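Local coordinates for protein glucosamine-6-phosphate deaminase (Bacillus subtilis, PDB 2BKX) that belongs to the glucosamine-6-phosphate isomerase and 6-phosphogluconolactonase family and holds fructose-6-phosphate at the carboxyl ends of parallel strands in an open alpha/beta fold, at residues I24-T36 against L56-E68. Residues are numbered along the deposited sequence; the frame is centred on the assembly and turned at random. Where two conformers were deposited one is given.
Sequences IKEKPDAVLGLAT and LSFQNITTVNLDE. With F6R (fructose -6-phosphate), chain C.
Strands 31-34 and 62-65 pair in parallel, their axes inclined at 26°, and five backbone hydrogen bonds alternate between them from Thr62 N to Ala30 O, through Leu32 and Val64, to Leu66 N on Leu34 O. The first is almost linear, with 177° at the hydrogen.

On one face of the sheet, Leu34 CD1 packs 3.7 Å from Thr63 CG2. Thr63 OG1 sits between its own backbone N and carbonyl carbon (chi1 69°), which leaves that methyl beside the backbone N; the hydroxyl is hydrogen-bonded to His99. Farther back on this face, Leu32 CD1 meets Ile61 CD1 at 3.8 Å, and the latter methyl also lies at the edge of the Phe58 ring, in its plane. Ile24, at the end of helix 9-26, closes this apolar cluster: its CD1 approaches Phe58 CE2 obliquely at 3.6 Å, while its CG2, anti to the backbone N, turns to Ile61 CG2. Val31 and Thr62 lie side by side on the reverse face.

In the turns that precede the strands, a water bridges the segments, donating to Pro28 O and accepting from Asn60 N at 2.9 Å.

Just past strand 31-34, and where strand 62-69 is interrupted at Leu66 and resumes at Asp67, the segments meet fructose-6-phosphate. Thr36 N donates to its O1 at 2.9 Å; in the conformer given, O1 donates in turn to Asp67 OD2, linking both segments through one hydroxyl. Ala35 CB and Leu66 CD1, 3.9 Å apart, pack beside it. Thr39, His138, Arg167 and Lys202 also hydrogen-bond the ligand. With helix 41-53 between them, the strands form a beta-alpha-beta crossover, and the ligand lies where Rossmann-like folds characteristically place their binding site, at the carboxyl ends of parallel strands.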
loop_
_atom_site.group_PDB
_atom_site.type_symbol
_atom_site.label_atom_id
_atom_site.label_comp_id
_atom_site.label_asym_id
_atom_site.label_seq_id
_atom_site.Cartn_x
_atom_site.Cartn_y
_atom_site.Cartn_z
ATOM N N ILE A 24 -4.901 6.945 -13.965
ATOM C CA ILE A 24 -4.288 6.364 -15.151
ATOM C C ILE A 24 -4.738 7.057 -16.444
ATOM O O ILE A 24 -3.951 7.257 -17.357
ATOM C CB ILE A 24 -4.612 4.841 -15.237
ATOM C CG1 ILE A 24 -3.971 4.051 -14.098
ATOM C CG2 ILE A 24 -4.201 4.246 -16.597
ATOM C CD1 ILE A 24 -4.534 2.637 -13.977
ATOM N N LYS A 25 -6.014 7.373 -16.546
ATOM C CA LYS A 25 -6.493 7.956 -17.770
ATOM C C LYS A 25 -6.204 9.435 -17.895
ATOM O O LYS A 25 -5.969 9.903 -19.022
ATOM C CB LYS A 25 -7.971 7.685 -17.897
ATOM C CG LYS A 25 -8.299 6.252 -18.196
ATOM C CD LYS A 25 -8.635 5.962 -19.627
ATOM C CE LYS A 25 -9.909 6.590 -20.057
ATOM N NZ LYS A 25 -10.330 6.033 -21.356
ATOM N N GLU A 26 -6.196 10.168 -16.796
ATOM C CA GLU A 26 -5.860 11.591 -16.832
ATOM C C GLU A 26 -4.385 11.756 -17.254
ATOM O O GLU A 26 -4.024 12.695 -17.934
ATOM C CB GLU A 26 -6.095 12.173 -15.460
ATOM C CG GLU A 26 -5.839 13.666 -15.297
ATOM C CD GLU A 26 -5.996 14.141 -13.849
ATOM O OE1 GLU A 26 -6.363 15.325 -13.645
ATOM O OE2 GLU A 26 -5.739 13.363 -12.900
ATOM N N LYS A 27 -3.549 10.826 -16.794
ATOM C CA LYS A 27 -2.090 10.857 -17.005
ATOM C C LYS A 27 -1.663 9.422 -17.345
ATOM O O LYS A 27 -1.417 8.614 -16.445
ATOM C CB LYS A 27 -1.415 11.357 -15.732
ATOM C CG LYS A 27 0.045 11.592 -15.899
ATOM C CD LYS A 27 0.638 12.302 -14.698
ATOM C CE LYS A 27 2.062 12.701 -14.981
ATOM N NZ LYS A 27 2.758 13.142 -13.705
ATOM N N PRO A 28 -1.677 9.051 -18.639
ATOM C CA PRO A 28 -1.269 7.698 -19.033
ATOM C C PRO A 28 0.116 7.267 -18.589
ATOM O O PRO A 28 0.366 6.075 -18.490
ATOM C CB PRO A 28 -1.359 7.737 -20.553
ATOM C CG PRO A 28 -2.471 8.702 -20.801
ATOM C CD PRO A 28 -2.199 9.804 -19.787
ATOM N N ASP A 29 1.006 8.229 -18.375
ATOM C CA ASP A 29 2.326 7.992 -17.825
ATOM C C ASP A 29 2.383 8.226 -16.303
ATOM O O ASP A 29 3.445 8.513 -15.718
ATOM C CB ASP A 29 3.350 8.820 -18.571
ATOM C CG ASP A 29 3.172 10.299 -18.361
ATOM O OD1 ASP A 29 2.044 10.724 -18.083
ATOM O OD2 ASP A 29 4.151 11.053 -18.527
ATOM N N ALA A 30 1.240 8.037 -15.664
ATOM C CA ALA A 30 1.166 8.156 -14.218
ATOM C C ALA A 30 2.073 7.172 -13.543
ATOM O O ALA A 30 2.359 6.103 -14.072
ATOM C CB ALA A 30 -0.222 7.967 -13.716
ATOM N N VAL A 31 2.539 7.575 -12.369
ATOM C CA VAL A 31 3.270 6.758 -11.451
ATOM C C VAL A 31 2.300 6.385 -10.323
ATOM O O VAL A 31 1.839 7.263 -9.589
ATOM C CB VAL A 31 4.497 7.507 -10.861
ATOM C CG1 VAL A 31 5.230 6.594 -9.891
ATOM C CG2 VAL A 31 5.429 7.947 -12.007
ATOM N N LEU A 32 2.000 5.100 -10.203
ATOM C CA LEU A 32 1.074 4.641 -9.184
ATOM C C LEU A 32 1.860 4.003 -8.061
ATOM O O LEU A 32 2.648 3.082 -8.287
ATOM C CB LEU A 32 0.106 3.568 -9.734
ATOM C CG LEU A 32 -0.580 3.828 -11.074
ATOM C CD1 LEU A 32 -1.416 2.604 -11.411
ATOM C CD2 LEU A 32 -1.400 5.104 -11.031
ATOM N N GLY A 33 1.589 4.435 -6.839
ATOM C CA GLY A 33 2.087 3.759 -5.660
ATOM C C GLY A 33 1.103 2.703 -5.248
ATOM O O GLY A 33 -0.079 3.020 -5.117
ATOM N N LEU A 34 1.568 1.461 -5.035
ATOM C CA LEU A 34 0.674 0.334 -4.849
ATOM C C LEU A 34 0.984 -0.386 -3.539
ATOM O O LEU A 34 2.061 -0.246 -2.969
ATOM C CB LEU A 34 0.790 -0.628 -6.042
ATOM C CG LEU A 34 0.339 -0.002 -7.376
ATOM C CD1 LEU A 34 0.548 -1.053 -8.474
ATOM C CD2 LEU A 34 -1.110 0.466 -7.356
ATOM N N ALA A 35 -0.004 -1.158 -3.101
ATOM C CA ALA A 35 0.013 -1.862 -1.828
ATOM C C ALA A 35 -0.367 -3.326 -2.012
ATOM O O ALA A 35 -1.065 -3.687 -2.966
ATOM C CB ALA A 35 -1.002 -1.231 -0.893
ATOM N N THR A 36 0.102 -4.177 -1.106
ATOM C CA THR A 36 -0.295 -5.572 -1.067
ATOM C C THR A 36 -1.204 -5.806 0.136
ATOM O O THR A 36 -1.772 -4.856 0.690
ATOM C CB THR A 36 0.906 -6.488 -1.058
ATOM O OG1 THR A 36 1.620 -6.232 0.160
ATOM C CG2 THR A 36 1.808 -6.268 -2.252
ATOM N N LEU A 56 -9.557 -0.254 -20.640
ATOM C CA LEU A 56 -8.627 0.565 -19.927
ATOM C C LEU A 56 -7.211 0.055 -20.137
ATOM O O LEU A 56 -6.943 -1.106 -19.880
ATOM C CB LEU A 56 -8.962 0.521 -18.408
ATOM C CG LEU A 56 -8.016 1.268 -17.476
ATOM C CD1 LEU A 56 -7.960 2.763 -17.702
ATOM C CD2 LEU A 56 -8.325 0.938 -15.996
ATOM N N SER A 57 -6.310 0.930 -20.587
ATOM C CA SER A 57 -4.916 0.555 -20.907
ATOM C C SER A 57 -3.929 0.980 -19.828
ATOM O O SER A 57 -3.963 2.093 -19.320
ATOM C CB SER A 57 -4.455 1.194 -22.205
ATOM O OG SER A 57 -3.100 0.801 -22.508
ATOM N N PHE A 58 -2.981 0.106 -19.542
ATOM C CA PHE A 58 -1.917 0.349 -18.589
ATOM C C PHE A 58 -0.556 0.523 -19.285
ATOM O O PHE A 58 0.496 0.468 -18.669
ATOM C CB PHE A 58 -1.903 -0.812 -17.581
ATOM C CG PHE A 58 -3.253 -1.038 -16.851
ATOM C CD1 PHE A 58 -4.282 -1.754 -17.442
ATOM C CD2 PHE A 58 -3.442 -0.598 -15.543
ATOM C CE1 PHE A 58 -5.518 -1.960 -16.764
ATOM C CE2 PHE A 58 -4.669 -0.796 -14.877
ATOM C CZ PHE A 58 -5.690 -1.481 -15.487
ATOM N N GLN A 59 -0.573 0.751 -20.601
ATOM C CA GLN A 59 0.659 0.703 -21.382
ATOM C C GLN A 59 1.765 1.668 -20.973
ATOM O O GLN A 59 2.948 1.373 -21.135
ATOM C CB GLN A 59 0.356 0.854 -22.892
ATOM C CG GLN A 59 -0.238 -0.401 -23.449
ATOM C CD GLN A 59 -0.304 -0.478 -24.949
ATOM O OE1 GLN A 59 0.273 0.349 -25.675
ATOM N NE2 GLN A 59 -0.995 -1.508 -25.433
ATOM N N ASN A 60 1.400 2.833 -20.460
ATOM C CA ASN A 60 2.420 3.816 -20.152
ATOM C C ASN A 60 2.602 4.083 -18.667
ATOM O O ASN A 60 3.374 4.988 -18.301
ATOM C CB ASN A 60 2.201 5.099 -20.959
ATOM C CG ASN A 60 2.515 4.874 -22.422
ATOM O OD1 ASN A 60 3.688 4.773 -22.803
ATOM N ND2 ASN A 60 1.488 4.703 -23.220
ATOM N N ILE A 61 1.972 3.258 -17.840
ATOM C CA ILE A 61 2.063 3.455 -16.398
ATOM C C ILE A 61 3.393 2.970 -15.859
ATOM O O ILE A 61 4.052 2.107 -16.445
ATOM C CB ILE A 61 0.898 2.806 -15.582
ATOM C CG1 ILE A 61 1.009 1.275 -15.450
ATOM C CG2 ILE A 61 -0.464 3.268 -16.098
ATOM C CD1 ILE A 61 0.105 0.691 -14.366
ATOM N N THR A 62 3.785 3.592 -14.764
ATOM C CA THR A 62 4.875 3.123 -13.913
ATOM C C THR A 62 4.297 2.857 -12.546
ATOM O O THR A 62 3.419 3.583 -12.125
ATOM C CB THR A 62 5.983 4.203 -13.806
ATOM O OG1 THR A 62 6.495 4.459 -15.128
ATOM C CG2 THR A 62 7.084 3.792 -12.880
ATOM N N THR A 63 4.802 1.832 -11.848
ATOM C CA THR A 63 4.362 1.606 -10.465
ATOM C C THR A 63 5.517 1.439 -9.509
ATOM O O THR A 63 6.593 0.929 -9.889
ATOM C CB THR A 63 3.419 0.386 -10.372
ATOM O OG1 THR A 63 4.117 -0.833 -10.623
ATOM C CG2 THR A 63 2.287 0.491 -11.371
ATOM N N VAL A 64 5.268 1.854 -8.256
ATOM C CA VAL A 64 6.203 1.629 -7.153
ATOM C C VAL A 64 5.386 1.034 -6.002
ATOM O O VAL A 64 4.291 1.516 -5.677
ATOM C CB VAL A 64 6.959 2.898 -6.700
ATOM C CG1 VAL A 64 7.882 3.340 -7.806
ATOM C CG2 VAL A 64 6.038 4.028 -6.356
ATOM N N ASN A 65 5.910 -0.034 -5.405
ATOM C CA ASN A 65 5.239 -0.660 -4.288
ATOM C C ASN A 65 5.797 -0.164 -2.956
ATOM O O ASN A 65 6.968 0.215 -2.846
ATOM C CB ASN A 65 5.330 -2.189 -4.365
ATOM C CG ASN A 65 4.083 -2.804 -4.918
ATOM O OD1 ASN A 65 3.259 -3.406 -4.150
ATOM N ND2 ASN A 65 3.871 -2.630 -6.183
ATOM N N LEU A 66 4.953 -0.209 -1.938
ATOM C CA LEU A 66 5.327 0.223 -0.601
ATOM C C LEU A 66 6.449 -0.568 0.009
ATOM O O LEU A 66 7.308 -0.019 0.699
ATOM C CB LEU A 66 4.119 0.138 0.342
ATOM C CG LEU A 66 3.027 1.167 0.169
ATOM C CD1 LEU A 66 1.759 0.769 0.918
ATOM C CD2 LEU A 66 3.484 2.519 0.668
ATOM N N ASP A 67 6.405 -1.884 -0.164
ATOM C CA ASP A 67 7.200 -2.728 0.712
ATOM C C ASP A 67 7.493 -4.100 0.160
ATOM O O ASP A 67 6.900 -4.546 -0.827
ATOM C CB ASP A 67 6.574 -2.804 2.128
ATOM C CG ASP A 67 5.116 -2.952 2.164
ATOM O OD1 ASP A 67 4.593 -2.333 3.123
ATOM O OD2 ASP A 67 4.477 -3.652 1.322
ATOM N N GLU A 68 8.452 -4.774 0.795
ATOM C CA GLU A 68 8.799 -6.161 0.488
ATOM C C GLU A 68 9.423 -6.759 1.719
ATOM O O GLU A 68 10.069 -6.059 2.511
ATOM C CB GLU A 68 9.760 -6.255 -0.681
ATOM C CG GLU A 68 10.248 -7.652 -1.066
ATOM C CD GLU A 68 9.138 -8.613 -1.473
ATOM O OE1 GLU A 68 8.317 -9.009 -0.616
ATOM O OE2 GLU A 68 9.072 -8.941 -2.693
HETATM C C1 F6R C . 0.673 -3.014 2.113
HETATM C C2 F6R C . 1.251 -2.504 3.419
HETATM C C3 F6R C . 0.664 -2.759 4.814
HETATM C C4 F6R C . -0.792 -3.265 4.792
HETATM C C5 F6R C . -1.380 -3.487 6.175
HETATM C C6 F6R C . -2.800 -4.037 6.100
HETATM O O1 F6R C . 1.634 -2.966 1.041
HETATM O O2 F6R C . 2.231 -1.797 3.333
HETATM O O3 F6R C . 0.640 -1.532 5.521
HETATM O O4 F6R C . -1.583 -2.309 4.093
HETATM O O5 F6R C . -0.562 -4.337 6.970
HETATM O O6 F6R C . -2.749 -5.353 5.529
HETATM P P F6R C . -4.111 -6.070 5.109
HETATM O O1P F6R C . -4.645 -5.316 3.922
HETATM O O2P F6R C . -5.033 -5.937 6.292
HETATM O O3P F6R C . -3.765 -7.483 4.767
HETATM O O HOH W 1 -1.077 4.005 -19.639
HETATM O O HOH W 2 4.856 6.187 -16.464
HETATM O O HOH W 3 2.014 -5.215 3.215
#